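Local coordinates for protein CbbY (Rhodobacter sphaeroides, PDB 4UAS), which uses magnesium to remove phosphate from xylulose-1,5-bisphosphate, a potent inhibitor of rubisco, as a selective sugar phosphatase of the haloacid dehalogenase superfamily, at residues R43-T48 with I55-R60; N179-A184 with E202-A207; I101-R106 with G218-L223; F138-A143 with L161-V166. One frame throughout, in Å; residues are numbered along the deposited sequence.

Contact 1. Residues R43-T48 with I55-R60; sequences RELLTT and IARFLR
Arg-57 reaches across from helix 51-61 to the type I beta turn Leu-45 to Thr-48. Both segments belong to the helical cap typical of this branch of the HAD phosphatases. CB of Arg-57 points toward the turn. A chi1 of 168° swings CG away from the backbone N, and from there to NE the chain is extended, which delivers the guanidinium to the turn. CD passes close to Thr-48 OG1, at 3.1 Å. NE lies 3.9 Å from Leu-45 CD2, and Leu-45 CA lies over one face of the guanidinium, toward its rim. CZ sits 3.5 Å from Glu-44 O. NH1 donates to Thr-47 OG1 at 2.9 Å and, near the guanidinium plane, to Thr-48 OG1 at 2.9 Å. NH1 and NH2 also give weak bonds to Glu-44 O. With a leucine in place of Arg-57, the two threonine hydroxyls would probably lose their shared donor, and the turn its polar tie to helix 51-61. Thr-48 also lies beside Glu-53, a substrate-binding residue. At the tip of Arg-57, NH2 donates to a water at 2.9 Å, and that water also bonds to Thr-47 OG1.

Contact 2. Residues N179-A184 with E202-A207; sequences NGLRAA and EEFAGA
This is a partly buried apolar contact, in which Leu-181 of helix 178-186 packs against the type II beta turn Phe-204 to Ala-207. The turn lies in the loop between strands 190-193 and 209-210, so the contact holds this loop beside helix 178-186, which begins just after the magnesium ligand Asp-176. The two methyls of Leu-181 share the work. CD1 meets the last residue of the turn, 3.9 Å from Ala-207 CA. CD2 comes in at the edge of the Phe-204 ring, 4.1 Å from Phe-204 CB, and also lies 3.6 Å from Ala-205 O. Gly-206 takes a positive phi (82°), where a CB would collide with the carbonyl O before it. Cys-191 and Val-193 of strand 190-193 complete the apolar surroundings.

The polar link is at Glu-202, earlier in the loop. A water accepts from Asn-179 N at 3.0 Å and donates to Glu-202 OE2 at 2.8 Å. Glu-202 OE1 accepts from Leu-178 N. The carboxylate thus serves two amides in the first turn of the helix, one directly and one through water, and its negative charge is probably favourable there.

Contact 3. Residues I101-R106 with G218-L223; sequences IAEAKR and GGLAGL
Gly-219 opens the contact by laying its CA 3.3 Å from Glu-103 OE1. Its backbone angles and the nearness of this carboxylate oxygen would both crowd a side chain, which fits a glycine. Leu-220 comes next and carries most of the contact. Its backbone N points at the carboxylate of Glu-103 and gives two weak bonds. The one to OE2 is 3.3 Å long and nearly straight (174°), while the one to OE1 is equally long but bent (128°). Glu-103 reaches this amide with a stretched side chain: CG is turned away from its own backbone N (chi1 -166°), and the chain runs on extended. The side chain of Leu-220 runs the opposite way, toward the helix. Its CG lies 3.6 Å from Glu-103 CD, its CD1 packs on Glu-103 CG, and its CD2 is 4.2 Å from Ala-104 CB. At Ala-221 the link passes through water: Ala-221 N donates to a water, which donates to Glu-103 OE2 at 2.9 Å. The carboxylate thereby serves two successive amides of the 218-223 segment. Leu-220 also packs on Leu-100 and Ala-107, so it sits between helix 97-107 and Ile-5 of strand 4-7, with Leu-223 also on Leu-100 and Ile-5.

Contact 4. Residues F138-A143 with L161-V166; sequences FDVIAA and LRELDV
Val-140 fits its two methyls against Glu-163 and Leu-164, the last two residues of helix 155-164. This is the close-packed part of the contact. CG2 is 3.7 Å from Leu-164 CD2, and CG1 is 3.8 Å from Glu-163 CB. With chi1 at 167°, CG1 goes to Glu-163 and CG2 into the angle between Glu-163 CB and Leu-164 CD2. Leu-164 crosses Val-140 at an angle and also packs on Ala-4 and Leu-6 of strand 4-7, so this side is buried. Replacing Val-140 with an alanine would remove both methyls and would probably open a gap under Leu-164 CD2 and Glu-163 CB.

The other side is looser and wet. Glu-163 is exposed. Its carboxylate makes no direct bond to the strand; OE2 is 4.5 Å from Ile-141 O. A water fills in between them. It donates to Ile-141 O at 2.9 Å and to Glu-163 OE2 at 2.6 Å. No direct hydrogen bond joins the two segments.

Strand 140-142 is at one edge of the parallel sheet and pairs with strand 110-114. The chain leaves it, passes through helix 155-164 and enters strand 171-175 on the far side of strand 4-7. This is a beta-alpha-beta crossover of the Rossmann-like HAD core.

In the fold
Contact 1 lies within the helical cap; contacts 2, 3 and 4 lie around the parallel sheet of the core. Along the chain contact 1 closes first. Contact 3 then opens at helix 97-107, contacts 4 and 2 follow in turn inside its loop, and residues 218-223 close it. Contacts 1 and 2, with centres about 20 Å apart, touch between Thr-47 and Asn-179, where cap meets core. Contacts 3 and 4, about 18 Å between centres, touch through Ile-101 and Phe-138. Contacts 1 and 3 are farthest apart, about 36 Å between centres. The three core contacts thus join helices 178-186, 97-107 and 155-164 to a loop, a C-terminal segment and an edge strand around the sheet that bears the magnesium site.

Contact 1. Residues R43-T48 with I55-R60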
loop_
_atom_site.group_PDB
_atom_site.type_symbol
_atom_site.label_atom_id
_atom_site.label_comp_id
_atom_site.label_asym_id
_atom_site.label_seq_id
_atom_site.Cartn_x
_atom_site.Cartn_y
_atom_site.Cartn_z
ATOM N N ARG A 43 -7.273 -13.322 -2.102
ATOM C CA ARG A 43 -5.811 -13.567 -2.064
ATOM C C ARG A 43 -5.216 -13.683 -3.434
ATOM O O ARG A 43 -4.133 -13.178 -3.669
ATOM C CB ARG A 43 -5.549 -14.821 -1.236
ATOM C CG ARG A 43 -4.040 -15.094 -1.026
ATOM C CD ARG A 43 -3.791 -16.356 -0.220
ATOM N NE ARG A 43 -4.278 -16.172 1.142
ATOM C CZ ARG A 43 -3.634 -15.702 2.185
ATOM N NH1 ARG A 43 -2.308 -15.381 2.130
ATOM N NH2 ARG A 43 -4.293 -15.435 3.259
ATOM N N GLU A 44 -5.968 -14.284 -4.385
ATOM C CA GLU A 44 -5.508 -14.356 -5.795
ATOM C C GLU A 44 -5.597 -13.006 -6.480
ATOM O O GLU A 44 -4.631 -12.555 -7.126
ATOM C CB GLU A 44 -6.309 -15.399 -6.534
ATOM C CG GLU A 44 -6.191 -16.829 -5.993
ATOM C CD GLU A 44 -4.749 -17.296 -5.873
ATOM O OE1 GLU A 44 -3.984 -17.171 -6.896
ATOM O OE2 GLU A 44 -4.361 -17.772 -4.727
ATOM N N LEU A 45 -6.722 -12.347 -6.327
ATOM C CA LEU A 45 -6.901 -11.051 -6.959
ATOM C C LEU A 45 -5.919 -9.982 -6.493
ATOM O O LEU A 45 -5.645 -9.017 -7.247
ATOM C CB LEU A 45 -8.346 -10.582 -6.744
ATOM C CG LEU A 45 -9.461 -11.310 -7.461
ATOM C CD1 LEU A 45 -10.826 -10.821 -6.994
ATOM C CD2 LEU A 45 -9.282 -11.178 -8.974
ATOM N N LEU A 46 -5.402 -10.121 -5.283
ATOM C CA LEU A 46 -4.434 -9.203 -4.734
ATOM C C LEU A 46 -3.132 -9.189 -5.478
ATOM O O LEU A 46 -2.358 -8.225 -5.305
ATOM C CB LEU A 46 -4.202 -9.482 -3.238
ATOM C CG LEU A 46 -5.226 -8.875 -2.260
ATOM C CD1 LEU A 46 -5.003 -9.433 -0.885
ATOM C CD2 LEU A 46 -5.108 -7.377 -2.239
ATOM N N THR A 47 -2.826 -10.159 -6.311
ATOM C CA THR A 47 -1.601 -10.147 -7.111
ATOM C C THR A 47 -1.667 -9.110 -8.223
ATOM O O THR A 47 -0.631 -8.775 -8.798
ATOM C CB THR A 47 -1.177 -11.515 -7.669
ATOM O OG1 THR A 47 -2.138 -11.921 -8.671
ATOM C CG2 THR A 47 -1.098 -12.548 -6.550
ATOM N N THR A 48 -2.874 -8.608 -8.530
ATOM C CA THR A 48 -3.071 -7.420 -9.399
ATOM C C THR A 48 -3.281 -6.203 -8.521
ATOM O O THR A 48 -4.238 -6.137 -7.757
ATOM C CB THR A 48 -4.277 -7.625 -10.312
ATOM O OG1 THR A 48 -4.067 -8.804 -11.098
ATOM C CG2 THR A 48 -4.537 -6.433 -11.144
ATOM N N ILE A 55 -10.644 -5.046 -10.380
ATOM C CA ILE A 55 -12.008 -5.261 -10.894
ATOM C C ILE A 55 -11.958 -5.746 -12.318
ATOM O O ILE A 55 -12.669 -6.674 -12.703
ATOM C CB ILE A 55 -12.876 -3.975 -10.710
ATOM C CG1 ILE A 55 -13.079 -3.626 -9.246
ATOM C CG2 ILE A 55 -14.205 -4.135 -11.450
ATOM C CD1 ILE A 55 -13.510 -2.185 -9.043
ATOM N N ALA A 56 -11.133 -5.095 -13.168
ATOM C CA ALA A 56 -11.046 -5.464 -14.556
ATOM C C ALA A 56 -10.627 -6.910 -14.724
ATOM O O ALA A 56 -11.184 -7.660 -15.561
ATOM C CB ALA A 56 -10.094 -4.530 -15.297
ATOM N N ARG A 57 -9.658 -7.350 -13.926
ATOM C CA ARG A 57 -9.202 -8.735 -13.989
ATOM C C ARG A 57 -10.336 -9.709 -13.635
ATOM O O ARG A 57 -10.600 -10.702 -14.324
ATOM C CB ARG A 57 -8.032 -8.980 -13.053
ATOM C CG ARG A 57 -7.677 -10.424 -12.831
ATOM C CD ARG A 57 -6.518 -10.607 -11.910
ATOM N NE ARG A 57 -6.356 -11.971 -11.471
ATOM C CZ ARG A 57 -5.483 -12.336 -10.546
ATOM N NH1 ARG A 57 -4.643 -11.445 -10.027
ATOM N NH2 ARG A 57 -5.457 -13.592 -10.117
ATOM N N PHE A 58 -11.027 -9.410 -12.548
ATOM C CA PHE A 58 -12.169 -10.233 -12.127
ATOM C C PHE A 58 -13.198 -10.298 -13.247
ATOM O O PHE A 58 -13.721 -11.390 -13.546
ATOM C CB PHE A 58 -12.756 -9.631 -10.887
ATOM C CG PHE A 58 -14.111 -10.171 -10.518
ATOM C CD1 PHE A 58 -14.282 -11.434 -10.033
ATOM C CD2 PHE A 58 -15.214 -9.353 -10.658
ATOM C CE1 PHE A 58 -15.518 -11.898 -9.730
ATOM C CE2 PHE A 58 -16.506 -9.778 -10.323
ATOM C CZ PHE A 58 -16.621 -11.086 -9.862
ATOM N N LEU A 59 -13.520 -9.173 -13.878
ATOM C CA LEU A 59 -14.545 -9.137 -14.925
ATOM C C LEU A 59 -14.182 -9.900 -16.183
ATOM O O LEU A 59 -15.054 -10.310 -16.943
ATOM C CB LEU A 59 -14.988 -7.711 -15.249
ATOM C CG LEU A 59 -15.670 -6.983 -14.158
ATOM C CD1 LEU A 59 -15.927 -5.509 -14.516
ATOM C CD2 LEU A 59 -16.952 -7.669 -13.757
ATOM N N ARG A 60 -12.898 -10.142 -16.404
ATOM C CA ARG A 60 -12.477 -10.877 -17.601
ATOM C C ARG A 60 -12.908 -12.306 -17.622
ATOM O O ARG A 60 -13.097 -12.860 -18.692
ATOM C CB ARG A 60 -10.992 -10.799 -17.848
ATOM C CG ARG A 60 -10.576 -9.449 -18.432
ATOM C CD ARG A 60 -9.137 -9.411 -18.984
ATOM N NE ARG A 60 -8.125 -9.677 -17.950
ATOM C CZ ARG A 60 -7.490 -8.772 -17.179
ATOM N NH1 ARG A 60 -7.811 -7.466 -17.183
ATOM N NH2 ARG A 60 -6.608 -9.234 -16.289
HETATM O O HOH W 1 -3.048 -14.616 -8.903
#

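Contact 2. Residues N179-A184 with E202-A207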
loop_
_atom_site.group_PDB
_atom_site.type_symbol
_atom_site.label_atom_id
_atom_site.label_comp_id
_atom_site.label_asym_id
_atom_site.label_seq_id
_atom_site.Cartn_x
_atom_site.Cartn_y
_atom_site.Cartn_z
ATOM N N ASN A 179 5.100 -8.131 -5.100
ATOM C CA ASN A 179 5.002 -7.083 -6.083
ATOM C C ASN A 179 5.694 -5.812 -5.611
ATOM O O ASN A 179 6.326 -5.093 -6.402
ATOM C CB ASN A 179 3.573 -6.780 -6.435
ATOM C CG ASN A 179 2.890 -7.751 -7.361
ATOM O OD1 ASN A 179 1.600 -7.947 -7.251
ATOM N ND2 ASN A 179 3.583 -8.303 -8.237
ATOM N N GLY A 180 5.529 -5.515 -4.339
ATOM C CA GLY A 180 6.161 -4.323 -3.756
ATOM C C GLY A 180 7.695 -4.407 -3.698
ATOM O O GLY A 180 8.390 -3.468 -4.057
ATOM N N LEU A 181 8.180 -5.564 -3.254
ATOM C CA LEU A 181 9.614 -5.826 -3.229
ATOM C C LEU A 181 10.206 -5.645 -4.587
ATOM O O LEU A 181 11.248 -5.021 -4.790
ATOM C CB LEU A 181 9.865 -7.220 -2.660
ATOM C CG LEU A 181 11.301 -7.730 -2.762
ATOM C CD1 LEU A 181 12.291 -6.898 -1.982
ATOM C CD2 LEU A 181 11.355 -9.155 -2.292
ATOM N N ARG A 182 9.578 -6.262 -5.606
ATOM C CA ARG A 182 10.093 -6.156 -6.973
ATOM C C ARG A 182 10.150 -4.710 -7.452
ATOM O O ARG A 182 11.113 -4.292 -8.121
ATOM C CB ARG A 182 9.243 -6.985 -7.929
ATOM C CG ARG A 182 9.378 -8.479 -7.731
ATOM C CD ARG A 182 8.354 -9.259 -8.547
ATOM N NE ARG A 182 8.583 -9.083 -9.953
ATOM C CZ ARG A 182 7.697 -9.329 -10.892
ATOM N NH1 ARG A 182 6.493 -9.727 -10.589
ATOM N NH2 ARG A 182 8.063 -9.164 -12.125
ATOM N N ALA A 183 9.115 -3.939 -7.151
ATOM C CA ALA A 183 9.039 -2.542 -7.548
ATOM C C ALA A 183 10.149 -1.771 -6.881
ATOM O O ALA A 183 10.815 -0.950 -7.555
ATOM C CB ALA A 183 7.686 -1.994 -7.185
ATOM N N ALA A 184 10.365 -1.956 -5.568
ATOM C CA ALA A 184 11.425 -1.249 -4.892
ATOM C C ALA A 184 12.782 -1.589 -5.440
ATOM O O ALA A 184 13.623 -0.714 -5.688
ATOM C CB ALA A 184 11.344 -1.531 -3.388
ATOM N N GLU A 202 4.105 -15.798 0.224
ATOM C CA GLU A 202 5.011 -15.381 -0.842
ATOM C C GLU A 202 6.466 -15.621 -0.469
ATOM O O GLU A 202 6.825 -15.799 0.693
ATOM C CB GLU A 202 4.787 -13.924 -1.219
ATOM C CG GLU A 202 3.370 -13.645 -1.768
ATOM C CD GLU A 202 3.146 -12.200 -2.116
ATOM O OE1 GLU A 202 3.766 -11.319 -1.545
ATOM O OE2 GLU A 202 2.332 -11.940 -3.048
ATOM N N GLU A 203 7.322 -15.672 -1.489
ATOM C CA GLU A 203 8.759 -15.760 -1.284
ATOM C C GLU A 203 9.387 -14.419 -1.569
ATOM O O GLU A 203 8.960 -13.719 -2.452
ATOM C CB GLU A 203 9.366 -16.810 -2.142
ATOM C CG GLU A 203 9.029 -18.280 -1.692
ATOM C CD GLU A 203 9.950 -19.294 -2.254
ATOM O OE1 GLU A 203 10.641 -19.943 -1.431
ATOM O OE2 GLU A 203 9.968 -19.426 -3.499
ATOM N N PHE A 204 10.327 -14.048 -0.742
ATOM C CA PHE A 204 10.893 -12.722 -0.768
ATOM C C PHE A 204 12.388 -12.686 -1.028
ATOM O O PHE A 204 13.155 -12.056 -0.344
ATOM C CB PHE A 204 10.559 -12.006 0.558
ATOM C CG PHE A 204 9.096 -11.861 0.789
ATOM C CD1 PHE A 204 8.353 -10.964 0.055
ATOM C CD2 PHE A 204 8.421 -12.657 1.706
ATOM C CE1 PHE A 204 6.989 -10.843 0.276
ATOM C CE2 PHE A 204 7.049 -12.557 1.909
ATOM C CZ PHE A 204 6.322 -11.624 1.215
ATOM N N ALA A 205 12.792 -13.376 -2.081
ATOM C CA ALA A 205 14.169 -13.408 -2.478
ATOM C C ALA A 205 14.699 -12.014 -2.744
ATOM O O ALA A 205 14.093 -11.209 -3.453
ATOM C CB ALA A 205 14.345 -14.319 -3.720
ATOM N N GLY A 206 15.860 -11.776 -2.176
ATOM C CA GLY A 206 16.509 -10.474 -2.322
ATOM C C GLY A 206 16.028 -9.380 -1.391
ATOM O O GLY A 206 16.609 -8.305 -1.456
ATOM N N ALA A 207 15.045 -9.627 -0.522
ATOM C CA ALA A 207 14.778 -8.653 0.479
ATOM C C ALA A 207 16.024 -8.457 1.300
ATOM O O ALA A 207 16.743 -9.401 1.643
ATOM C CB ALA A 207 13.613 -9.126 1.375
HETATM O O HOH W 2 2.624 -9.644 -4.559
#

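Contact 3. Residues I101-R106 with G218-L223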
loop_
_atom_site.group_PDB
_atom_site.type_symbol
_atom_site.label_atom_id
_atom_site.label_comp_id
_atom_site.label_asym_id
_atom_site.label_seq_id
_atom_site.Cartn_x
_atom_site.Cartn_y
_atom_site.Cartn_z
ATOM N N ILE A 101 8.674 6.325 12.272
ATOM C CA ILE A 101 8.413 7.623 11.665
ATOM C C ILE A 101 8.820 8.719 12.617
ATOM O O ILE A 101 9.394 9.733 12.204
ATOM C CB ILE A 101 6.966 7.677 11.219
ATOM C CG1 ILE A 101 6.824 6.802 9.957
ATOM C CG2 ILE A 101 6.482 9.122 10.944
ATOM C CD1 ILE A 101 5.412 6.545 9.465
ATOM N N ALA A 102 8.562 8.541 13.895
ATOM C CA ALA A 102 8.951 9.602 14.866
ATOM C C ALA A 102 10.427 9.729 14.954
ATOM O O ALA A 102 10.930 10.863 15.012
ATOM C CB ALA A 102 8.374 9.259 16.199
ATOM N N GLU A 103 11.173 8.637 14.983
ATOM C CA GLU A 103 12.611 8.663 15.005
ATOM C C GLU A 103 13.173 9.329 13.742
ATOM O O GLU A 103 14.126 10.106 13.815
ATOM C CB GLU A 103 13.174 7.281 15.129
ATOM C CG GLU A 103 14.629 7.257 15.482
ATOM C CD GLU A 103 15.223 5.853 15.537
ATOM O OE1 GLU A 103 14.448 4.890 15.389
ATOM O OE2 GLU A 103 16.462 5.714 15.711
ATOM N N ALA A 104 12.602 8.996 12.594
ATOM C CA ALA A 104 13.014 9.579 11.341
ATOM C C ALA A 104 12.824 11.092 11.329
ATOM O O ALA A 104 13.718 11.842 10.920
ATOM C CB ALA A 104 12.285 8.928 10.203
ATOM N N LYS A 105 11.704 11.549 11.831
ATOM C CA LYS A 105 11.454 12.968 11.869
ATOM C C LYS A 105 12.441 13.667 12.809
ATOM O O LYS A 105 12.988 14.733 12.482
ATOM C CB LYS A 105 10.042 13.229 12.296
ATOM C CG LYS A 105 9.068 12.971 11.172
ATOM C CD LYS A 105 7.606 13.150 11.537
ATOM C CE LYS A 105 6.638 12.919 10.367
ATOM N NZ LYS A 105 6.747 14.020 9.389
ATOM N N ARG A 106 12.763 13.050 13.926
ATOM C CA ARG A 106 13.789 13.651 14.815
ATOM C C ARG A 106 15.165 13.754 14.140
ATOM O O ARG A 106 15.922 14.730 14.427
ATOM C CB ARG A 106 13.970 12.848 16.097
ATOM C CG ARG A 106 12.770 12.916 17.040
ATOM C CD ARG A 106 13.158 12.356 18.424
ATOM N NE ARG A 106 13.327 10.893 18.440
ATOM C CZ ARG A 106 12.341 9.975 18.522
ATOM N NH1 ARG A 106 11.081 10.331 18.618
ATOM N NH2 ARG A 106 12.638 8.694 18.534
ATOM N N GLY A 218 14.570 -2.243 15.048
ATOM C CA GLY A 218 15.628 -1.801 15.931
ATOM C C GLY A 218 16.114 -0.396 15.636
ATOM O O GLY A 218 17.287 -0.029 15.905
ATOM N N GLY A 219 15.206 0.417 15.145
ATOM C CA GLY A 219 15.551 1.833 14.937
ATOM C C GLY A 219 16.147 2.101 13.565
ATOM O O GLY A 219 16.258 1.229 12.663
ATOM N N LEU A 220 16.571 3.351 13.376
ATOM C CA LEU A 220 17.089 3.767 12.079
ATOM C C LEU A 220 18.304 2.967 11.678
ATOM O O LEU A 220 18.506 2.690 10.509
ATOM C CB LEU A 220 17.416 5.280 12.086
ATOM C CG LEU A 220 16.218 6.250 12.106
ATOM C CD1 LEU A 220 16.697 7.719 12.355
ATOM C CD2 LEU A 220 15.366 6.175 10.845
ATOM N N ALA A 221 19.149 2.547 12.668
ATOM C CA ALA A 221 20.335 1.744 12.305
ATOM C C ALA A 221 19.969 0.434 11.662
ATOM O O ALA A 221 20.731 -0.131 10.885
ATOM C CB ALA A 221 21.273 1.499 13.487
ATOM N N GLY A 222 18.747 -0.062 11.990
ATOM C CA GLY A 222 18.224 -1.265 11.366
ATOM C C GLY A 222 17.919 -1.134 9.912
ATOM O O GLY A 222 17.698 -2.140 9.237
ATOM N N LEU A 223 17.909 0.092 9.406
ATOM C CA LEU A 223 17.754 0.385 7.990
ATOM C C LEU A 223 19.033 0.445 7.220
ATOM O O LEU A 223 18.995 0.554 5.990
ATOM C CB LEU A 223 16.975 1.704 7.779
ATOM C CG LEU A 223 15.618 1.790 8.423
ATOM C CD1 LEU A 223 15.073 3.175 8.275
ATOM C CD2 LEU A 223 14.667 0.754 7.816
HETATM O O HOH W 3 18.609 3.836 15.285
#

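Contact 4. Residues F138-A143 with L161-V166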
loop_
_atom_site.group_PDB
_atom_site.type_symbol
_atom_site.label_atom_id
_atom_site.label_comp_id
_atom_site.label_asym_id
_atom_site.label_seq_id
_atom_site.Cartn_x
_atom_site.Cartn_y
_atom_site.Cartn_z
ATOM N N PHE A 138 4.018 12.789 5.504
ATOM C CA PHE A 138 4.914 12.407 4.397
ATOM C C PHE A 138 5.260 13.653 3.586
ATOM O O PHE A 138 4.378 14.428 3.177
ATOM C CB PHE A 138 4.233 11.355 3.556
ATOM C CG PHE A 138 3.942 10.103 4.355
ATOM C CD1 PHE A 138 4.964 9.195 4.646
ATOM C CD2 PHE A 138 2.678 9.816 4.808
ATOM C CE1 PHE A 138 4.697 8.072 5.425
ATOM C CE2 PHE A 138 2.406 8.705 5.585
ATOM C CZ PHE A 138 3.414 7.813 5.892
ATOM N N ASP A 139 6.529 13.768 3.273
ATOM C CA ASP A 139 7.042 14.871 2.441
ATOM C C ASP A 139 6.615 14.691 0.982
ATOM O O ASP A 139 6.437 15.684 0.256
ATOM C CB ASP A 139 8.545 14.920 2.572
ATOM C CG ASP A 139 8.973 15.156 3.999
ATOM O OD1 ASP A 139 8.764 16.254 4.450
ATOM O OD2 ASP A 139 9.386 14.201 4.685
ATOM N N VAL A 140 6.460 13.448 0.547
ATOM C CA VAL A 140 6.143 13.088 -0.822
ATOM C C VAL A 140 5.108 11.989 -0.795
ATOM O O VAL A 140 5.237 11.027 -0.022
ATOM C CB VAL A 140 7.407 12.600 -1.567
ATOM C CG1 VAL A 140 7.069 11.904 -2.895
ATOM C CG2 VAL A 140 8.371 13.771 -1.829
ATOM N N ILE A 141 4.056 12.105 -1.617
ATOM C CA ILE A 141 3.041 11.082 -1.743
ATOM C C ILE A 141 2.951 10.692 -3.196
ATOM O O ILE A 141 2.525 11.478 -4.054
ATOM C CB ILE A 141 1.656 11.499 -1.193
ATOM C CG1 ILE A 141 1.792 11.836 0.315
ATOM C CG2 ILE A 141 0.609 10.408 -1.385
ATOM C CD1 ILE A 141 0.589 12.502 0.900
ATOM N N ALA A 142 3.341 9.474 -3.532
ATOM C CA ALA A 142 3.272 8.895 -4.842
ATOM C C ALA A 142 2.211 7.770 -4.762
ATOM O O ALA A 142 2.467 6.747 -4.104
ATOM C CB ALA A 142 4.637 8.396 -5.292
ATOM N N ALA A 143 1.075 7.960 -5.425
ATOM C CA ALA A 143 -0.092 7.076 -5.242
ATOM C C ALA A 143 -0.839 6.853 -6.545
ATOM O O ALA A 143 -0.750 7.657 -7.473
ATOM C CB ALA A 143 -1.010 7.626 -4.172
ATOM N N LEU A 161 11.153 8.950 -5.693
ATOM C CA LEU A 161 12.579 9.328 -5.563
ATOM C C LEU A 161 12.901 10.622 -6.305
ATOM O O LEU A 161 13.720 11.434 -5.817
ATOM C CB LEU A 161 13.463 8.231 -6.058
ATOM C CG LEU A 161 13.567 7.005 -5.151
ATOM C CD1 LEU A 161 14.194 5.848 -5.921
ATOM C CD2 LEU A 161 14.361 7.331 -3.923
ATOM N N ARG A 162 12.330 10.853 -7.478
ATOM C CA ARG A 162 12.533 12.090 -8.197
ATOM C C ARG A 162 12.023 13.259 -7.368
ATOM O O ARG A 162 12.656 14.324 -7.266
ATOM C CB ARG A 162 11.927 12.045 -9.596
ATOM C CG ARG A 162 12.324 13.327 -10.378
ATOM C CD ARG A 162 11.939 13.382 -11.794
ATOM N NE ARG A 162 10.650 13.088 -11.883
ATOM C CZ ARG A 162 10.030 11.899 -12.270
ATOM N NH1 ARG A 162 10.514 10.799 -12.839
ATOM N NH2 ARG A 162 8.803 11.928 -12.103
ATOM N N GLU A 163 10.839 13.127 -6.796
ATOM C CA GLU A 163 10.255 14.188 -5.982
ATOM C C GLU A 163 11.033 14.418 -4.707
ATOM O O GLU A 163 11.185 15.559 -4.290
ATOM C CB GLU A 163 8.786 13.910 -5.681
ATOM C CG GLU A 163 7.931 14.000 -6.916
ATOM C CD GLU A 163 6.462 14.088 -6.730
ATOM O OE1 GLU A 163 5.966 15.224 -6.793
ATOM O OE2 GLU A 163 5.863 13.062 -6.535
ATOM N N LEU A 164 11.545 13.360 -4.078
ATOM C CA LEU A 164 12.379 13.487 -2.903
ATOM C C LEU A 164 13.706 14.113 -3.206
ATOM O O LEU A 164 14.299 14.757 -2.300
ATOM C CB LEU A 164 12.660 12.102 -2.284
ATOM C CG LEU A 164 11.525 11.458 -1.504
ATOM C CD1 LEU A 164 11.812 9.963 -1.317
ATOM C CD2 LEU A 164 11.277 12.139 -0.132
ATOM N N ASP A 165 14.186 13.897 -4.429
ATOM C CA ASP A 165 15.498 14.294 -4.865
ATOM C C ASP A 165 16.545 13.636 -3.965
ATOM O O ASP A 165 17.494 14.310 -3.489
ATOM C CB ASP A 165 15.649 15.825 -4.953
ATOM C CG ASP A 165 16.912 16.200 -5.701
ATOM O OD1 ASP A 165 17.252 15.509 -6.734
ATOM O OD2 ASP A 165 17.522 17.241 -5.331
ATOM N N VAL A 166 16.438 12.324 -3.773
ATOM C CA VAL A 166 17.414 11.513 -2.980
ATOM C C VAL A 166 17.770 10.376 -3.920
ATOM O O VAL A 166 16.863 9.739 -4.491
ATOM C CB VAL A 166 16.786 10.997 -1.668
ATOM C CG1 VAL A 166 17.717 10.075 -0.941
ATOM C CG2 VAL A 166 16.419 12.157 -0.715
HETATM O O HOH W 4 3.390 13.593 -5.898
#